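Local coordinates for protein alanine dehydrogenase/pyridine nucleotide transhydrogenase (Mycobacterium smegmatis str. MC2 155, PDB 3P2Y) that probably takes part in hydride transfer between NAD(H) and NADP(H) coupled to proton translocation, as the alpha-1 part of a membrane-linked transhydrogenase, at residues D69-Y72 and E73-G76; A339-L342 and Y343-V347. One frame throughout, in Å; residues are numbered along the deposited sequence.

Contact 1 is the end of helix 69-74 with the turn after it, contact 2 a piece of helix 336-354, and both pack against helix 42-50. In contact 1 Tyr-72 and Ala-75 rest on its Val-45, and in contact 2 Ala-344 and Lys-345 rest on Val-44. The loop just before it is shared as well, with Tyr-72 lying against Val-38 and Ser-340 OG bonded to Val-38 N. Centre to centre the contacts are 18 Å apart, and their nearest atoms, about 7 Å apart, do not touch. Contact 1 holds a calcium ligand, the carbonyl of Gly-76; in contact 2 the side chain of Lys-345 is about 9 Å from that of Asp-352, a ligand of another calcium.

Contact 1: D69-Y72 and E73-G76; sequences DADY and ERAG. With CA (calcium ion), chain C.
Arg-74 folds back on Asp-71 and Ala-70 in the last turn of a short helix, 69-74, which links strands 54-57 and 78-79 in a beta-alpha-beta unit and stops in a Schellman motif. Arg-74 CB lies 3.4 Å from Ala-70 O, the same oxygen that accepts the helical bond from Arg-74 N. CG stays near it, then the chain bends at chi3 (-73°) and brings the guanidinium back over the preceding turn. Ala-70 O now sits 3.7 Å above the centre of the Arg-74 guanidinium plane. At its edge NE gives a hydrogen bond to a water, and the same water donates to Asp-71 OD1. Arg-74 NH1 comes to rest 3.6 Å from Ala-70 CB. Arg-74 NH2 ends the chain in a salt bridge with Asp-71 OD1 at 2.8 Å. The carboxylate is turned 71° from the guanidinium, so OD1 is met from above its own plane although it lies close to that of the arginine. The other oxygen, Asp-71 OD2, accepts from Ser-68 N just ahead of the helix, which ties the carboxylate to both ends of this short element.

On the buried side Tyr-72 reaches between helix 42-50 and Ile-79, its OH bonded to Leu-40 O. The chain leaves the helix at Gly-76, whose positive phi of 99° belongs to the Schellman turn. Gly-76 N bonds back to Glu-73 O at 2.9 Å, and Gly-76 O binds a calcium ion at 2.3 Å, with three waters as further ligands.

Contact 2: A339-L342 and Y343-V347; sequences ASEL and YAKNV
Ala-339 O is gripped twice: Tyr-343 N reaches it along the helix at 3.1 Å, and Gln-152 NE2 comes in from helix 148-167. One residue on, the bond from Ala-344 N to Ser-340 O is shorter, 2.8 Å, and Ala-344 CB rests 3.2 Å from that same oxygen. Ser-340 OG bonds back to Pro-336 O and also to Val-38 N.

The charged pair on this helix is looser. Glu-341 and Lys-345 run side by side in the same direction, both extended beyond CG, with the lysine CG lying against Glu-341 O. Glu-341 OE2 and Lys-345 NZ are 3.9 Å apart, a long salt bridge. A water closes the gap, accepting from Lys-345 NZ and donating to Glu-341 OE2, at 2.7 Å from OE2.

Tyr-343 leaves from another side of the helix. With CG anti to the backbone N (chi1 -177°), its ring swings away from the preceding turn and meets Val-347 CG2, which stands 3.4 Å above one face, offset toward the rim. The ring of Phe-111 meets it at about 35°, and Tyr-343 OH bonds to Lys-90 O. Asn-346 turns its amide back beside Leu-342 O; its OD1 is held by Ser-151 OG and its ND2 by Thr-145 O, which fixes the rotation of the amide. Leu-342, Lys-345 and Asn-346 also pack on Ala-179 and Gly-180 of the second subunit.

Helix 336-354 thus packs against helix 42-50, helix 148-167 and the residues Lys-90 and Phe-111, an arrangement characteristic of the alanine dehydrogenase/transhydrogenase fold, in which long helices join two Rossmann-like domains.

Contact 1: D69-Y72 and E73-G76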
# COMPACT_ATOMS: atom_id res chain seq x y z
N ASP A 69 -18.51 10.65 18.04
CA ASP A 69 -19.65 10.38 18.92
C ASP A 69 -20.91 10.96 18.25
O ASP A 69 -21.98 10.35 18.32
CB ASP A 69 -19.46 11.07 20.28
CG ASP A 69 -18.48 10.34 21.19
OD1 ASP A 69 -17.86 9.34 20.79
OD2 ASP A 69 -18.31 10.83 22.33
N ALA A 70 -20.77 12.13 17.61
CA ALA A 70 -21.93 12.75 16.95
C ALA A 70 -22.50 11.86 15.84
O ALA A 70 -23.71 11.83 15.65
CB ALA A 70 -21.60 14.15 16.40
N ASP A 71 -21.64 11.12 15.14
CA ASP A 71 -22.13 10.20 14.09
C ASP A 71 -23.06 9.16 14.70
O ASP A 71 -24.14 8.86 14.18
CB ASP A 71 -20.98 9.49 13.39
CG ASP A 71 -20.17 10.41 12.53
OD1 ASP A 71 -20.74 11.39 11.98
OD2 ASP A 71 -18.95 10.14 12.39
N TYR A 72 -22.64 8.61 15.84
CA TYR A 72 -23.48 7.66 16.58
C TYR A 72 -24.78 8.26 17.12
O TYR A 72 -25.82 7.64 17.02
CB TYR A 72 -22.69 6.94 17.67
CG TYR A 72 -21.73 5.90 17.08
CD1 TYR A 72 -22.20 4.66 16.63
CD2 TYR A 72 -20.37 6.16 17.00
CE1 TYR A 72 -21.30 3.70 16.10
CE2 TYR A 72 -19.47 5.22 16.47
CZ TYR A 72 -19.94 3.99 16.04
OH TYR A 72 -19.05 3.08 15.53
N GLU A 73 -24.71 9.46 17.68
CA GLU A 73 -25.92 10.12 18.19
C GLU A 73 -26.90 10.40 17.03
O GLU A 73 -28.12 10.22 17.20
CB GLU A 73 -25.56 11.42 18.90
CG GLU A 73 -24.86 11.19 20.24
CD GLU A 73 -24.37 12.47 20.88
OE1 GLU A 73 -23.94 13.40 20.15
OE2 GLU A 73 -24.35 12.53 22.11
N ARG A 74 -26.37 10.81 15.88
CA ARG A 74 -27.20 11.00 14.67
C ARG A 74 -27.90 9.72 14.21
O ARG A 74 -28.98 9.78 13.59
CB ARG A 74 -26.38 11.60 13.51
CG ARG A 74 -26.21 13.15 13.59
CD ARG A 74 -25.56 13.75 12.31
NE ARG A 74 -24.13 13.43 12.23
CZ ARG A 74 -23.18 14.16 12.81
NH1 ARG A 74 -23.49 15.24 13.51
NH2 ARG A 74 -21.90 13.79 12.70
N ALA A 75 -27.29 8.57 14.52
CA ALA A 75 -27.85 7.25 14.19
C ALA A 75 -28.80 6.75 15.27
O ALA A 75 -29.29 5.61 15.21
CB ALA A 75 -26.73 6.24 13.97
N GLY A 76 -29.03 7.57 16.30
CA GLY A 76 -29.99 7.22 17.33
C GLY A 76 -29.40 6.65 18.60
O GLY A 76 -30.14 6.36 19.55
CA CA C . -31.86 5.64 20.92
O HOH W 1 -23.41 11.21 10.74
O HOH W 2 -33.25 6.24 19.22
O HOH W 3 -30.40 4.78 22.41
O HOH W 4 -31.12 3.57 19.73

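Contact 2: A339-L342 and Y343-V347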
# COMPACT_ATOMS: atom_id res chain seq x y z
N ALA A 339 -14.03 -2.99 7.40
CA ALA A 339 -13.92 -4.19 8.25
C ALA A 339 -15.03 -4.14 9.32
O ALA A 339 -15.73 -5.15 9.55
CB ALA A 339 -12.52 -4.29 8.91
N SER A 340 -15.23 -2.98 9.95
CA SER A 340 -16.26 -2.89 11.00
C SER A 340 -17.66 -2.98 10.47
O SER A 340 -18.53 -3.50 11.14
CB SER A 340 -16.15 -1.59 11.81
OG SER A 340 -14.86 -1.50 12.38
N GLU A 341 -17.89 -2.40 9.29
CA GLU A 341 -19.26 -2.44 8.73
C GLU A 341 -19.67 -3.87 8.40
O GLU A 341 -20.78 -4.27 8.74
CB GLU A 341 -19.36 -1.56 7.49
CG GLU A 341 -20.76 -1.54 6.85
CD GLU A 341 -20.78 -0.68 5.59
OE1 GLU A 341 -20.21 0.42 5.61
OE2 GLU A 341 -21.37 -1.11 4.56
N LEU A 342 -18.79 -4.62 7.76
CA LEU A 342 -19.10 -6.01 7.43
C LEU A 342 -19.31 -6.84 8.70
O LEU A 342 -20.26 -7.62 8.78
CB LEU A 342 -17.99 -6.61 6.57
CG LEU A 342 -17.88 -5.93 5.20
CD1 LEU A 342 -16.66 -6.49 4.49
CD2 LEU A 342 -19.13 -6.12 4.35
N TYR A 343 -18.39 -6.66 9.67
CA TYR A 343 -18.47 -7.31 10.98
C TYR A 343 -19.78 -6.96 11.69
O TYR A 343 -20.44 -7.83 12.29
CB TYR A 343 -17.28 -6.90 11.87
CG TYR A 343 -17.28 -7.62 13.21
CD1 TYR A 343 -17.70 -6.96 14.36
CD2 TYR A 343 -16.84 -8.95 13.31
CE1 TYR A 343 -17.71 -7.63 15.62
CE2 TYR A 343 -16.87 -9.63 14.53
CZ TYR A 343 -17.30 -8.95 15.68
OH TYR A 343 -17.27 -9.57 16.89
N ALA A 344 -20.15 -5.68 11.65
CA ALA A 344 -21.41 -5.24 12.26
C ALA A 344 -22.62 -5.94 11.67
O ALA A 344 -23.54 -6.32 12.39
CB ALA A 344 -21.54 -3.68 12.09
N LYS A 345 -22.61 -6.12 10.35
CA LYS A 345 -23.70 -6.87 9.69
C LYS A 345 -23.67 -8.36 10.10
O LYS A 345 -24.75 -8.96 10.31
CB LYS A 345 -23.61 -6.67 8.17
CG LYS A 345 -24.01 -5.25 7.78
CD LYS A 345 -23.90 -4.97 6.26
CE LYS A 345 -24.39 -3.55 5.96
NZ LYS A 345 -24.53 -3.31 4.47
N ASN A 346 -22.48 -8.94 10.28
CA ASN A 346 -22.38 -10.33 10.77
C ASN A 346 -23.00 -10.47 12.16
O ASN A 346 -23.82 -11.36 12.44
CB ASN A 346 -20.92 -10.82 10.86
CG ASN A 346 -20.18 -10.84 9.50
OD1 ASN A 346 -19.02 -10.48 9.44
ND2 ASN A 346 -20.84 -11.28 8.45
N VAL A 347 -22.56 -9.59 13.06
CA VAL A 347 -23.03 -9.60 14.46
C VAL A 347 -24.55 -9.36 14.53
O VAL A 347 -25.31 -10.06 15.29
CB VAL A 347 -22.23 -8.57 15.30
CG1 VAL A 347 -22.97 -8.27 16.62
CG2 VAL A 347 -20.81 -9.16 15.58
O HOH W 5 -22.06 -3.49 3.42